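Local coordinates for uncharacterized protein BT_3980 with actin-like ATPase fold (Bacteroides thetaiotaomicron VPI-5482, PDB 3HRG) that is of unknown function but has an actin-like ATPase fold, built around two five-stranded mixed sheets of the same strand order, at residues S8-L13 with N28-N33; I81-F86 with K114-I119; E92-H97 with V118-I123; D170-Y175 with F188-T193. All coordinates share one frame; numbering follows the deposited sequence. Where two conformers were deposited one is given.

How the contacts relate
The four contacts illustrate how the chemistry of a contact follows its place in the fold. Contact 3 is the buried one, made by apolar side chains and a phenylalanine ring brought up to a strand. Contact 2 shares Val118 and Ile119 with it, uses the same three-stranded antiparallel sheet and combines backbone bonds with packing; Phe86 CE1 and Ile120 CD1 join the two at 4.0 Å. Contact 4, an edge hairpin of a five-stranded sheet, is likewise bonded through its backbone and, like contact 2, partly buried. Contact 1 lies farthest out, its centre about 22 Å from the centre of the chain, where a water links its polar side chains.

Contact 1: S8-L13 with N28-N33; sequences SKQYTL and NPINDN
Tyr11 and Asn28 form the close part of this contact. The carboxamide carbon Asn28 CG lies 3.2 Å from Tyr11 CE1, with the amide and ring planes 39° apart, and Asn28 CB makes an off-centre CH-pi contact, 4.2 Å from the ring centroid. Asn28 holds CG anti to its own backbone N (chi1 179°), which sets CG beside Tyr11 CE1. Its oxygen is occupied within its own segment: Asn28 OD1 accepts from Asn31 N at 3.2 Å, the donor standing well above the carbonyl plane, and more weakly from Ile30 N. This is an Asx motif, and it lies in the turn of the hairpin between strands 22-28 and 33-40, where Asp32 and Asn33 both face Asn28 in a G1 beta bulge. Strand 22-28 is also the sheet neighbour of strand 12-17, which Tyr11 precedes.

Toward solvent the contact thins. A water in the plane of the Tyr11 ring lies 2.8 Å from Tyr11 OH and accepts a bond from Asn28 ND2. Pro29 CD rests 3.4 Å from Gln10 O, while the exposed side chains of Gln10 and Ile30 cross at about a right angle, Gln10 NE2 lying 3.8 Å from Ile30 CD1.

Contact 2: I81-F86 with K114-I119; sequences IPLELF and KNNVVI
An antiparallel pairing at the edge of a three-stranded sheet, strand 78-82 against the central strand 117-124, runs here into a 3-10 turn. Ile81 and Val118 form a hydrogen-bonded pair: Ile81 N donates to Val118 O at 2.9 Å and Val118 N to Ile81 O at 2.8 Å, each donor lying nearly along the C=O axis. Pro82 and Val117 follow as a non-hydrogen-bonded pair. Beyond the proline the chain turns, yet Leu83 N still reaches Asn116 O at 2.9 Å. The N-H points straight at the oxygen (179°), although the nitrogen lies 55° above the carbonyl plane. A water also donates to Asn116 O and accepts from Glu84 N.

Apolar packing gathers round Val118. Ile81 lies beside it, the two side chains pointing the same way. Leu83 CD1 approaches Val118 CG2 to 3.8 Å, and Phe86 turns its ring across the valine. With Val118 CG1 anti to the backbone N (chi1 176°), that methyl stands over the centre of one ring face, 3.8 Å from the centroid, as a CH-pi contact; CG2 touches the CG–CD2 side of the ring.

Strand 105-112 adds Tyr109, whose ring meets Phe86, and Ile111, which touches Leu83. Helix 91-96 supplies Leu94 against Ile81 and Ala91 against Phe86, while helix 144-154 packs on Ile119.

Contact 3: E92-H97 with V118-I123; sequences ELLFYH and VIIFGI
Phe95 brings the CE1–CZ side of its ring, obliquely, up to the backbone of Phe121 and Gly122, with CE1 3.9 Å from Phe121 CA and CZ 3.7 Å from Gly122 N. This is helix-on-sheet packing: helix 91-96 crosses the central strand of the antiparallel sheet, the short segment axes passing 8.8 Å apart at a crossing angle of -74°. CG of Phe95 is anti to the backbone N (chi1 -174°), and the ring beyond it reaches the glycine, where the lack of a side chain lets it come close. Ile120 O approaches the edge of the same ring near its plane. Tyr96 backs Phe95 from within the helix, with Phe95 CD2 over the centre of one face of its ring.

Ile120 meets the helix with two branches. Its CG2 methyl slides past Phe95 CB at 4.0 Å, whereas the other branch crosses Leu94 at about a right angle and, in the conformer given, brings Ile120 CD1 to 3.8 Å from Leu94 CD1.

Contact 4: D170-Y175 with F188-T193; sequences DAIDIY and FECMQT
Ile172 O accepts from Phe188 N at 2.9 Å, the donor close to the line of the carbonyl, and a weak bond from Ser187 OG joins it. In return Ile172 N donates to Phe188 O at 3.0 Å, completing the hydrogen-bonded pair of an antiparallel hairpin, strands 171-178 and 181-189. The next pair, Ala171 with Glu189, is non-hydrogen-bonded, and Ala171 CA makes a CA-H...O contact to Phe188 O. Where the pairing ends, Cys190 N still bonds Asp170 O at 3.0 Å, but from 54° above the carbonyl plane.

The side chains divide between two faces. Ala171 and Glu189 share one, and an unidentified bound ligand lies about 4 Å from the alanine side chain. Ile172 and Phe188 point to the other, toward helix 193-206. There Ile174 CD1 comes to 3.8 Å from Phe188 CE1, the two side chains crossing at about a right angle, and Tyr199 stacks on the phenylalanine. SG of Cys190 sits between its own backbone N and carbonyl carbon (chi1 49°), 3.5 Å from Ile172 CG2.

Outside the strands, the bent side chain of selenomethionine Met191 comes back to Asp170, though both residues have alternate conformers and the closeness is doubtful. Across these two segments the hydrogen bonds run backbone to backbone, which implies that main-chain pairing sets the register while apolar side chains seat the hairpin on its helix.

Contact 1: S8-L13 with N28-N33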
loop_
_atom_site.group_PDB
_atom_site.type_symbol
_atom_site.label_atom_id
_atom_site.label_comp_id
_atom_site.label_asym_id
_atom_site.label_seq_id
_atom_site.Cartn_x
_atom_site.Cartn_y
_atom_site.Cartn_z
ATOM N N SER A 8 10.210 21.785 -10.703
ATOM C CA SER A 8 10.031 20.333 -10.589
ATOM C C SER A 8 11.307 19.534 -10.300
ATOM O O SER A 8 11.233 18.506 -9.594
ATOM C CB SER A 8 9.370 19.756 -11.849
ATOM O OG SER A 8 10.212 19.949 -12.967
ATOM N N LYS A 9 12.457 20.007 -10.796
ATOM C CA LYS A 9 13.748 19.332 -10.561
ATOM C C LYS A 9 14.166 19.274 -9.093
ATOM O O LYS A 9 15.096 18.525 -8.753
ATOM C CB LYS A 9 14.872 19.932 -11.420
ATOM C CG LYS A 9 14.689 19.574 -12.896
ATOM C CD LYS A 9 15.783 20.099 -13.811
ATOM C CE LYS A 9 15.682 21.610 -13.991
ATOM N NZ LYS A 9 14.409 21.967 -14.699
ATOM N N GLN A 10 13.526 20.072 -8.240
ATOM C CA GLN A 10 13.746 19.982 -6.792
ATOM C C GLN A 10 12.711 19.138 -6.042
ATOM O O GLN A 10 12.861 18.905 -4.846
ATOM C CB GLN A 10 13.727 21.382 -6.188
ATOM C CG GLN A 10 14.991 22.151 -6.496
ATOM C CD GLN A 10 14.975 23.512 -5.874
ATOM O OE1 GLN A 10 14.091 24.327 -6.191
ATOM N NE2 GLN A 10 15.971 23.786 -4.986
ATOM N N TYR A 11 11.674 18.684 -6.746
ATOM C CA TYR A 11 10.540 18.036 -6.126
ATOM C C TYR A 11 10.467 16.528 -6.371
ATOM O O TYR A 11 11.122 15.997 -7.270
ATOM C CB TYR A 11 9.230 18.697 -6.553
ATOM C CG TYR A 11 9.141 20.201 -6.392
ATOM C CD1 TYR A 11 9.862 20.887 -5.414
ATOM C CD2 TYR A 11 8.261 20.931 -7.169
ATOM C CE1 TYR A 11 9.747 22.288 -5.272
ATOM C CE2 TYR A 11 8.118 22.332 -7.023
ATOM C CZ TYR A 11 8.863 22.997 -6.066
ATOM O OH TYR A 11 8.739 24.378 -5.937
ATOM N N THR A 12 9.660 15.889 -5.530
ATOM C CA THR A 12 9.482 14.445 -5.556
ATOM C C THR A 12 8.085 14.141 -6.065
ATOM O O THR A 12 7.117 14.675 -5.544
ATOM C CB THR A 12 9.701 13.822 -4.150
ATOM O OG1 THR A 12 11.047 14.027 -3.739
ATOM C CG2 THR A 12 9.429 12.291 -4.131
ATOM N N LEU A 13 7.999 13.308 -7.093
ATOM C CA LEU A 13 6.730 12.847 -7.638
ATOM C C LEU A 13 6.459 11.463 -7.064
ATOM O O LEU A 13 7.316 10.600 -7.169
ATOM C CB LEU A 13 6.823 12.693 -9.146
ATOM C CG LEU A 13 5.618 12.132 -9.919
ATOM C CD1 LEU A 13 4.419 13.063 -9.718
ATOM C CD2 LEU A 13 5.973 11.936 -11.389
ATOM N N ASN A 28 7.364 19.036 -2.043
ATOM C CA ASN A 28 8.348 20.110 -2.070
ATOM C C ASN A 28 9.117 20.053 -0.763
ATOM O O ASN A 28 8.558 20.393 0.258
ATOM C CB ASN A 28 7.639 21.469 -2.229
ATOM C CG ASN A 28 8.602 22.657 -2.255
ATOM O OD1 ASN A 28 9.778 22.523 -1.912
ATOM N ND2 ASN A 28 8.101 23.823 -2.637
ATOM N N PRO A 29 10.391 19.606 -0.780
ATOM C CA PRO A 29 11.151 19.578 0.493
ATOM C C PRO A 29 11.704 20.936 0.898
ATOM O O PRO A 29 12.092 21.097 2.044
ATOM C CB PRO A 29 12.342 18.666 0.179
ATOM C CG PRO A 29 12.611 18.923 -1.272
ATOM C CD PRO A 29 11.220 19.140 -1.908
ATOM N N ILE A 30 11.755 21.891 -0.038
ATOM C CA ILE A 30 12.314 23.223 0.225
ATOM C C ILE A 30 11.413 23.977 1.197
ATOM O O ILE A 30 11.890 24.470 2.215
ATOM C CB ILE A 30 12.544 24.055 -1.089
ATOM C CG1 ILE A 30 13.458 23.313 -2.083
ATOM C CG2 ILE A 30 13.147 25.374 -0.758
ATOM C CD1 ILE A 30 14.838 22.862 -1.513
ATOM N N ASN A 31 10.122 24.080 0.898
ATOM C CA ASN A 31 9.195 24.745 1.822
ATOM C C ASN A 31 8.422 23.721 2.665
ATOM O O ASN A 31 7.605 24.105 3.501
ATOM C CB ASN A 31 8.240 25.667 1.083
ATOM C CG ASN A 31 7.249 24.914 0.268
ATOM O OD1 ASN A 31 7.142 23.694 0.398
ATOM N ND2 ASN A 31 6.503 25.623 -0.574
ATOM N N ASP A 32 8.680 22.431 2.437
ATOM C CA ASP A 32 8.067 21.326 3.203
ATOM C C ASP A 32 6.527 21.259 3.141
ATOM O O ASP A 32 5.838 21.595 4.111
ATOM C CB ASP A 32 8.555 21.310 4.661
ATOM C CG ASP A 32 8.166 20.024 5.401
ATOM O OD1 ASP A 32 7.920 18.974 4.756
ATOM O OD2 ASP A 32 8.130 20.053 6.642
ATOM N N ASN A 33 6.017 20.842 1.983
ATOM C CA ASN A 33 4.573 20.657 1.753
ATOM C C ASN A 33 4.300 19.736 0.555
ATOM O O ASN A 33 5.170 19.583 -0.317
ATOM C CB ASN A 33 3.803 21.995 1.630
ATOM C CG ASN A 33 4.345 22.932 0.554
ATOM O OD1 ASN A 33 4.716 22.525 -0.550
ATOM N ND2 ASN A 33 4.332 24.222 0.861
HETATM O O HOH W 1 10.356 25.676 -4.045
#

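Contact 2: I81-F86 with K114-I119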
loop_
_atom_site.group_PDB
_atom_site.type_symbol
_atom_site.label_atom_id
_atom_site.label_comp_id
_atom_site.label_asym_id
_atom_site.label_seq_id
_atom_site.Cartn_x
_atom_site.Cartn_y
_atom_site.Cartn_z
ATOM N N ILE A 81 8.558 -11.263 4.742
ATOM C CA ILE A 81 9.469 -12.215 5.372
ATOM C C ILE A 81 10.368 -11.445 6.359
ATOM O O ILE A 81 10.808 -10.324 6.093
ATOM C CB ILE A 81 10.297 -13.047 4.355
ATOM C CG1 ILE A 81 10.984 -14.233 5.056
ATOM C CG2 ILE A 81 11.276 -12.177 3.607
ATOM C CD1 ILE A 81 11.918 -14.972 4.137
ATOM N N PRO A 82 10.582 -12.021 7.559
ATOM C CA PRO A 82 11.434 -11.293 8.484
ATOM C C PRO A 82 12.817 -11.145 7.871
ATOM O O PRO A 82 13.248 -12.036 7.146
ATOM C CB PRO A 82 11.479 -12.200 9.715
ATOM C CG PRO A 82 10.230 -12.953 9.665
ATOM C CD PRO A 82 9.826 -13.088 8.250
ATOM N N LEU A 83 13.494 -10.040 8.148
ATOM C CA LEU A 83 14.825 -9.768 7.568
ATOM C C LEU A 83 15.828 -10.871 7.869
ATOM O O LEU A 83 16.595 -11.290 6.987
ATOM C CB LEU A 83 15.363 -8.408 8.044
ATOM C CG LEU A 83 16.744 -7.965 7.530
ATOM C CD1 LEU A 83 16.756 -7.855 6.018
ATOM C CD2 LEU A 83 17.154 -6.634 8.139
ATOM N N GLU A 84 15.786 -11.392 9.090
ATOM C CA GLU A 84 16.723 -12.445 9.466
ATOM C C GLU A 84 16.495 -13.754 8.688
ATOM O O GLU A 84 17.374 -14.614 8.696
ATOM C CB GLU A 84 16.692 -12.668 10.976
ATOM C CG GLU A 84 15.452 -13.336 11.445
ATOM C CD GLU A 84 15.289 -13.349 12.945
ATOM O OE1 GLU A 84 16.265 -13.082 13.699
ATOM O OE2 GLU A 84 14.133 -13.636 13.346
ATOM N N LEU A 85 15.313 -13.918 8.081
ATOM C CA LEU A 85 14.996 -15.076 7.256
ATOM C C LEU A 85 15.100 -14.795 5.757
ATOM O O LEU A 85 14.896 -15.699 4.950
ATOM C CB LEU A 85 13.583 -15.591 7.576
ATOM C CG LEU A 85 13.398 -16.260 8.944
ATOM C CD1 LEU A 85 11.934 -16.564 9.184
ATOM C CD2 LEU A 85 14.255 -17.508 9.007
ATOM N N PHE A 86 15.418 -13.560 5.371
ATOM C CA PHE A 86 15.487 -13.193 3.983
ATOM C C PHE A 86 16.876 -13.298 3.347
ATOM O O PHE A 86 17.851 -12.841 3.923
ATOM C CB PHE A 86 15.047 -11.739 3.823
ATOM C CG PHE A 86 15.122 -11.252 2.403
ATOM C CD1 PHE A 86 14.208 -11.702 1.463
ATOM C CD2 PHE A 86 16.085 -10.329 2.011
ATOM C CE1 PHE A 86 14.267 -11.248 0.119
ATOM C CE2 PHE A 86 16.145 -9.882 0.705
ATOM C CZ PHE A 86 15.245 -10.348 -0.240
ATOM N N LYS A 114 14.488 -0.588 9.716
ATOM C CA LYS A 114 13.945 -0.203 11.022
ATOM C C LYS A 114 12.933 -1.226 11.593
ATOM O O LYS A 114 12.920 -1.456 12.805
ATOM C CB LYS A 114 13.277 1.181 10.908
ATOM N N ASN A 115 12.139 -1.869 10.731
ATOM C CA ASN A 115 11.130 -2.865 11.162
ATOM C C ASN A 115 11.578 -4.322 11.077
ATOM O O ASN A 115 10.797 -5.225 11.372
ATOM C CB ASN A 115 9.867 -2.681 10.327
ATOM C CG ASN A 115 9.311 -1.280 10.438
ATOM O OD1 ASN A 115 9.543 -0.445 9.565
ATOM N ND2 ASN A 115 8.671 -0.987 11.545
ATOM N N ASN A 116 12.812 -4.562 10.639
ATOM C CA ASN A 116 13.339 -5.925 10.480
ATOM C C ASN A 116 12.486 -6.857 9.616
ATOM O O ASN A 116 12.311 -8.055 9.923
ATOM C CB ASN A 116 13.643 -6.533 11.851
ATOM C CG ASN A 116 14.803 -5.851 12.507
ATOM O OD1 ASN A 116 15.935 -5.926 12.011
ATOM N ND2 ASN A 116 14.556 -5.194 13.632
ATOM N N VAL A 117 11.949 -6.310 8.531
ATOM C CA VAL A 117 11.202 -7.129 7.610
ATOM C C VAL A 117 11.491 -6.747 6.170
ATOM O O VAL A 117 12.046 -5.656 5.875
ATOM C CB VAL A 117 9.665 -7.055 7.816
ATOM C CG1 VAL A 117 9.225 -7.434 9.249
ATOM C CG2 VAL A 117 9.144 -5.690 7.468
ATOM N N VAL A 118 11.121 -7.658 5.281
ATOM C CA VAL A 118 11.246 -7.447 3.836
ATOM C C VAL A 118 9.932 -7.730 3.206
ATOM O O VAL A 118 9.267 -8.678 3.586
ATOM C CB VAL A 118 12.295 -8.392 3.243
ATOM C CG1 VAL A 118 12.388 -8.249 1.671
ATOM C CG2 VAL A 118 13.614 -8.153 3.899
ATOM N N ILE A 119 9.543 -6.910 2.232
ATOM C CA ILE A 119 8.332 -7.110 1.473
ATOM C C ILE A 119 8.786 -7.446 0.042
ATOM O O ILE A 119 9.486 -6.637 -0.587
ATOM C CB ILE A 119 7.456 -5.848 1.425
ATOM C CG1 ILE A 119 6.987 -5.451 2.842
ATOM C CG2 ILE A 119 6.226 -6.067 0.463
ATOM C CD1 ILE A 119 6.032 -6.447 3.472
HETATM O O HOH W 2 14.485 -10.144 11.224
#

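Contact 3: E92-H97 with V118-I123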
loop_
_atom_site.group_PDB
_atom_site.type_symbol
_atom_site.label_atom_id
_atom_site.label_comp_id
_atom_site.label_asym_id
_atom_site.label_seq_id
_atom_site.Cartn_x
_atom_site.Cartn_y
_atom_site.Cartn_z
ATOM N N GLU A 92 12.526 -14.780 -5.306
ATOM C CA GLU A 92 11.556 -15.278 -6.298
ATOM C C GLU A 92 10.940 -16.633 -5.873
ATOM O O GLU A 92 9.731 -16.866 -6.049
ATOM C CB GLU A 92 12.197 -15.432 -7.687
ATOM C CG GLU A 92 11.157 -15.512 -8.804
ATOM C CD GLU A 92 11.611 -16.264 -10.048
ATOM O OE1 GLU A 92 12.767 -16.753 -10.105
ATOM O OE2 GLU A 92 10.785 -16.383 -10.983
ATOM N N LEU A 93 11.784 -17.530 -5.352
ATOM C CA LEU A 93 11.318 -18.848 -4.874
ATOM C C LEU A 93 10.266 -18.674 -3.773
ATOM O O LEU A 93 9.228 -19.328 -3.802
ATOM C CB LEU A 93 12.457 -19.711 -4.346
ATOM C CG LEU A 93 13.494 -20.252 -5.345
ATOM C CD1 LEU A 93 14.574 -21.041 -4.629
ATOM C CD2 LEU A 93 12.834 -21.143 -6.382
ATOM N N LEU A 94 10.562 -17.805 -2.809
ATOM C CA LEU A 94 9.657 -17.492 -1.706
ATOM C C LEU A 94 8.338 -16.936 -2.219
ATOM O O LEU A 94 7.244 -17.339 -1.794
ATOM C CB LEU A 94 10.298 -16.448 -0.791
ATOM C CG LEU A 94 11.442 -16.875 0.141
ATOM C CD1 LEU A 94 12.254 -15.683 0.667
ATOM C CD2 LEU A 94 10.874 -17.694 1.272
ATOM N N PHE A 95 8.444 -15.984 -3.138
ATOM C CA PHE A 95 7.264 -15.354 -3.704
ATOM C C PHE A 95 6.349 -16.351 -4.407
ATOM O O PHE A 95 5.120 -16.362 -4.159
ATOM C CB PHE A 95 7.702 -14.233 -4.647
ATOM C CG PHE A 95 6.559 -13.409 -5.188
ATOM C CD1 PHE A 95 6.000 -12.397 -4.427
ATOM C CD2 PHE A 95 6.039 -13.656 -6.448
ATOM C CE1 PHE A 95 4.964 -11.613 -4.935
ATOM C CE2 PHE A 95 5.000 -12.902 -6.946
ATOM C CZ PHE A 95 4.459 -11.861 -6.176
ATOM N N TYR A 96 6.926 -17.184 -5.267
ATOM C CA TYR A 96 6.134 -18.195 -6.011
ATOM C C TYR A 96 5.677 -19.434 -5.205
ATOM O O TYR A 96 4.915 -20.242 -5.740
ATOM C CB TYR A 96 6.741 -18.503 -7.405
ATOM C CG TYR A 96 6.628 -17.262 -8.295
ATOM C CD1 TYR A 96 5.368 -16.718 -8.630
ATOM C CD2 TYR A 96 7.747 -16.635 -8.791
ATOM C CE1 TYR A 96 5.254 -15.589 -9.420
ATOM C CE2 TYR A 96 7.638 -15.481 -9.608
ATOM C CZ TYR A 96 6.381 -14.965 -9.906
ATOM O OH TYR A 96 6.231 -13.829 -10.709
ATOM N N HIS A 97 6.174 -19.587 -3.975
ATOM C CA HIS A 97 5.645 -20.591 -3.046
ATOM C C HIS A 97 4.415 -19.981 -2.287
ATOM O O HIS A 97 3.737 -20.662 -1.538
ATOM C CB HIS A 97 6.713 -21.173 -2.106
ATOM C CG HIS A 97 7.489 -22.303 -2.716
ATOM N ND1 HIS A 97 6.924 -23.540 -2.946
ATOM C CD2 HIS A 97 8.784 -22.400 -3.109
ATOM C CE1 HIS A 97 7.830 -24.338 -3.488
ATOM N NE2 HIS A 97 8.968 -23.672 -3.592
ATOM N N VAL A 118 11.121 -7.658 5.281
ATOM C CA VAL A 118 11.246 -7.447 3.836
ATOM C C VAL A 118 9.932 -7.730 3.206
ATOM O O VAL A 118 9.267 -8.678 3.586
ATOM C CB VAL A 118 12.295 -8.392 3.243
ATOM C CG1 VAL A 118 12.388 -8.249 1.671
ATOM C CG2 VAL A 118 13.614 -8.153 3.899
ATOM N N ILE A 119 9.543 -6.910 2.232
ATOM C CA ILE A 119 8.332 -7.110 1.473
ATOM C C ILE A 119 8.786 -7.446 0.042
ATOM O O ILE A 119 9.486 -6.637 -0.587
ATOM C CB ILE A 119 7.456 -5.848 1.425
ATOM C CG1 ILE A 119 6.987 -5.451 2.842
ATOM C CG2 ILE A 119 6.226 -6.067 0.463
ATOM C CD1 ILE A 119 6.032 -6.447 3.472
ATOM N N ILE A 120 8.435 -8.657 -0.415
ATOM C CA ILE A 120 8.715 -9.163 -1.754
ATOM C C ILE A 120 7.410 -8.947 -2.514
ATOM O O ILE A 120 6.353 -9.296 -2.005
ATOM C CB ILE A 120 9.119 -10.632 -1.754
ATOM C CG1 ILE A 120 10.269 -10.911 -0.774
ATOM C CG2 ILE A 120 9.506 -11.037 -3.161
ATOM C CD1 ILE A 120 10.534 -12.454 -0.506
ATOM N N PHE A 121 7.473 -8.323 -3.697
ATOM C CA PHE A 121 6.252 -7.935 -4.416
ATOM C C PHE A 121 6.390 -8.052 -5.941
ATOM O O PHE A 121 7.458 -7.918 -6.509
ATOM C CB PHE A 121 5.817 -6.505 -4.005
ATOM C CG PHE A 121 6.749 -5.399 -4.453
ATOM C CD1 PHE A 121 7.880 -5.066 -3.711
ATOM C CD2 PHE A 121 6.489 -4.672 -5.614
ATOM C CE1 PHE A 121 8.741 -4.039 -4.118
ATOM C CE2 PHE A 121 7.349 -3.648 -6.021
ATOM C CZ PHE A 121 8.470 -3.329 -5.258
ATOM N N GLY A 122 5.268 -8.305 -6.585
ATOM C CA GLY A 122 5.256 -8.454 -8.024
ATOM C C GLY A 122 4.806 -7.173 -8.698
ATOM O O GLY A 122 4.041 -6.387 -8.130
ATOM N N ILE A 123 5.294 -6.967 -9.905
ATOM C CA ILE A 123 4.859 -5.842 -10.715
ATOM C C ILE A 123 4.742 -6.347 -12.152
ATOM O O ILE A 123 5.574 -7.150 -12.626
ATOM C CB ILE A 123 5.826 -4.637 -10.609
ATOM C CG1 ILE A 123 5.285 -3.413 -11.376
ATOM C CG2 ILE A 123 7.228 -5.007 -11.134
ATOM C CD1 ILE A 123 6.206 -2.188 -11.248
#

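Contact 4: D170-Y175 with F188-T193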
loop_
_atom_site.group_PDB
_atom_site.type_symbol
_atom_site.label_atom_id
_atom_site.label_comp_id
_atom_site.label_asym_id
_atom_site.label_seq_id
_atom_site.Cartn_x
_atom_site.Cartn_y
_atom_site.Cartn_z
ATOM N N ASP A 170 -11.208 -4.732 -4.417
ATOM C CA ASP A 170 -11.211 -6.203 -4.567
ATOM C C ASP A 170 -10.322 -6.967 -3.558
ATOM O O ASP A 170 -10.122 -8.175 -3.691
ATOM C CB ASP A 170 -10.856 -6.548 -6.027
ATOM C CG ASP A 170 -11.871 -5.993 -7.029
ATOM O OD1 ASP A 170 -13.061 -5.796 -6.671
ATOM O OD2 ASP A 170 -11.492 -5.768 -8.197
ATOM N N ALA A 171 -9.851 -6.284 -2.514
ATOM C CA ALA A 171 -9.020 -6.915 -1.523
ATOM C C ALA A 171 -8.920 -6.116 -0.244
ATOM O O ALA A 171 -9.172 -4.915 -0.235
ATOM C CB ALA A 171 -7.599 -7.140 -2.085
ATOM N N ILE A 172 -8.534 -6.804 0.816
ATOM C CA ILE A 172 -8.291 -6.184 2.116
ATOM C C ILE A 172 -6.828 -6.540 2.495
ATOM O O ILE A 172 -6.419 -7.704 2.363
ATOM C CB ILE A 172 -9.343 -6.621 3.144
ATOM C CG1 ILE A 172 -9.302 -5.720 4.384
ATOM C CG2 ILE A 172 -9.219 -8.157 3.455
ATOM C CD1 ILE A 172 -10.550 -5.828 5.259
ATOM N N ASP A 173 -6.036 -5.521 2.822
ATOM C CA ASP A 173 -4.632 -5.662 3.222
ATOM C C ASP A 173 -4.631 -5.542 4.738
ATOM O O ASP A 173 -5.167 -4.551 5.278
ATOM C CB ASP A 173 -3.750 -4.570 2.567
ATOM C CG ASP A 173 -3.831 -4.558 1.031
ATOM O OD1 ASP A 173 -4.098 -5.612 0.429
ATOM O OD2 ASP A 173 -3.652 -3.466 0.405
ATOM N N ILE A 174 -4.105 -6.556 5.423
ATOM C CA ILE A 174 -4.120 -6.619 6.884
ATOM C C ILE A 174 -2.700 -6.596 7.438
ATOM O O ILE A 174 -1.854 -7.397 7.018
ATOM C CB ILE A 174 -4.875 -7.846 7.381
ATOM C CG1 ILE A 174 -6.303 -7.865 6.829
ATOM C CG2 ILE A 174 -4.872 -7.923 8.928
ATOM C CD1 ILE A 174 -7.119 -9.084 7.226
ATOM N N TYR A 175 -2.478 -5.696 8.395
ATOM C CA TYR A 175 -1.173 -5.456 9.027
ATOM C C TYR A 175 -1.377 -5.467 10.540
ATOM O O TYR A 175 -2.080 -4.602 11.093
ATOM C CB TYR A 175 -0.588 -4.125 8.587
ATOM C CG TYR A 175 -0.573 -3.954 7.085
ATOM C CD1 TYR A 175 0.432 -4.522 6.304
ATOM C CD2 TYR A 175 -1.593 -3.262 6.443
ATOM C CE1 TYR A 175 0.445 -4.372 4.893
ATOM C CE2 TYR A 175 -1.579 -3.071 5.035
ATOM C CZ TYR A 175 -0.572 -3.655 4.279
ATOM O OH TYR A 175 -0.578 -3.518 2.910
ATOM N N PHE A 188 -5.996 -10.366 1.205
ATOM C CA PHE A 188 -6.993 -11.370 0.844
ATOM C C PHE A 188 -7.987 -10.796 -0.147
ATOM O O PHE A 188 -8.529 -9.680 0.039
ATOM C CB PHE A 188 -7.740 -11.847 2.095
ATOM C CG PHE A 188 -6.842 -12.301 3.223
ATOM C CD1 PHE A 188 -6.290 -11.379 4.112
ATOM C CD2 PHE A 188 -6.553 -13.657 3.407
ATOM C CE1 PHE A 188 -5.450 -11.795 5.177
ATOM C CE2 PHE A 188 -5.717 -14.082 4.463
ATOM C CZ PHE A 188 -5.166 -13.146 5.348
ATOM N N GLU A 189 -8.261 -11.580 -1.180
ATOM C CA GLU A 189 -9.192 -11.196 -2.210
ATOM C C GLU A 189 -10.593 -11.232 -1.611
ATOM O O GLU A 189 -11.004 -12.238 -1.006
ATOM C CB GLU A 189 -9.114 -12.147 -3.389
ATOM C CG GLU A 189 -9.958 -11.715 -4.581
ATOM C CD GLU A 189 -9.704 -12.525 -5.843
ATOM O OE1 GLU A 189 -8.783 -13.385 -5.875
ATOM O OE2 GLU A 189 -10.437 -12.280 -6.817
ATOM N N CYS A 190 -11.300 -10.116 -1.731
ATOM C CA CYS A 190 -12.649 -10.019 -1.254
ATOM C C CYS A 190 -13.227 -8.732 -1.793
ATOM O O CYS A 190 -12.527 -7.722 -1.894
ATOM C CB CYS A 190 -12.772 -10.108 0.269
ATOM S SG CYS A 190 -11.770 -9.157 1.296
HETATM N N MSE A 191 -14.502 -8.854 -2.172
HETATM C CA MSE A 191 -15.303 -7.847 -2.846
HETATM C C MSE A 191 -16.437 -7.247 -1.990
HETATM O O MSE A 191 -16.880 -6.112 -2.240
HETATM C CB MSE A 191 -16.038 -8.519 -4.032
HETATM C CG MSE A 191 -15.415 -9.773 -4.800
HETATM SE SE MSE A 191 -13.921 -9.689 -6.113
HETATM C CE MSE A 191 -12.450 -9.471 -4.896
ATOM N N GLN A 192 -16.975 -8.054 -1.071
ATOM C CA GLN A 192 -18.101 -7.688 -0.247
ATOM C C GLN A 192 -17.947 -7.881 1.204
ATOM O O GLN A 192 -17.022 -8.549 1.678
ATOM C CB GLN A 192 -19.321 -8.410 -0.792
ATOM C CG GLN A 192 -19.267 -9.880 -0.796
ATOM C CD GLN A 192 -20.066 -10.423 -1.928
ATOM O OE1 GLN A 192 -20.839 -9.707 -2.579
ATOM N NE2 GLN A 192 -19.854 -11.691 -2.215
ATOM N N THR A 193 -18.883 -7.253 1.902
ATOM C CA THR A 193 -18.875 -7.207 3.329
ATOM C C THR A 193 -18.665 -8.560 4.014
ATOM O O THR A 193 -17.813 -8.625 4.887
ATOM C CB THR A 193 -20.156 -6.564 3.812
ATOM O OG1 THR A 193 -20.308 -5.321 3.101
ATOM C CG2 THR A 193 -20.074 -6.309 5.260
#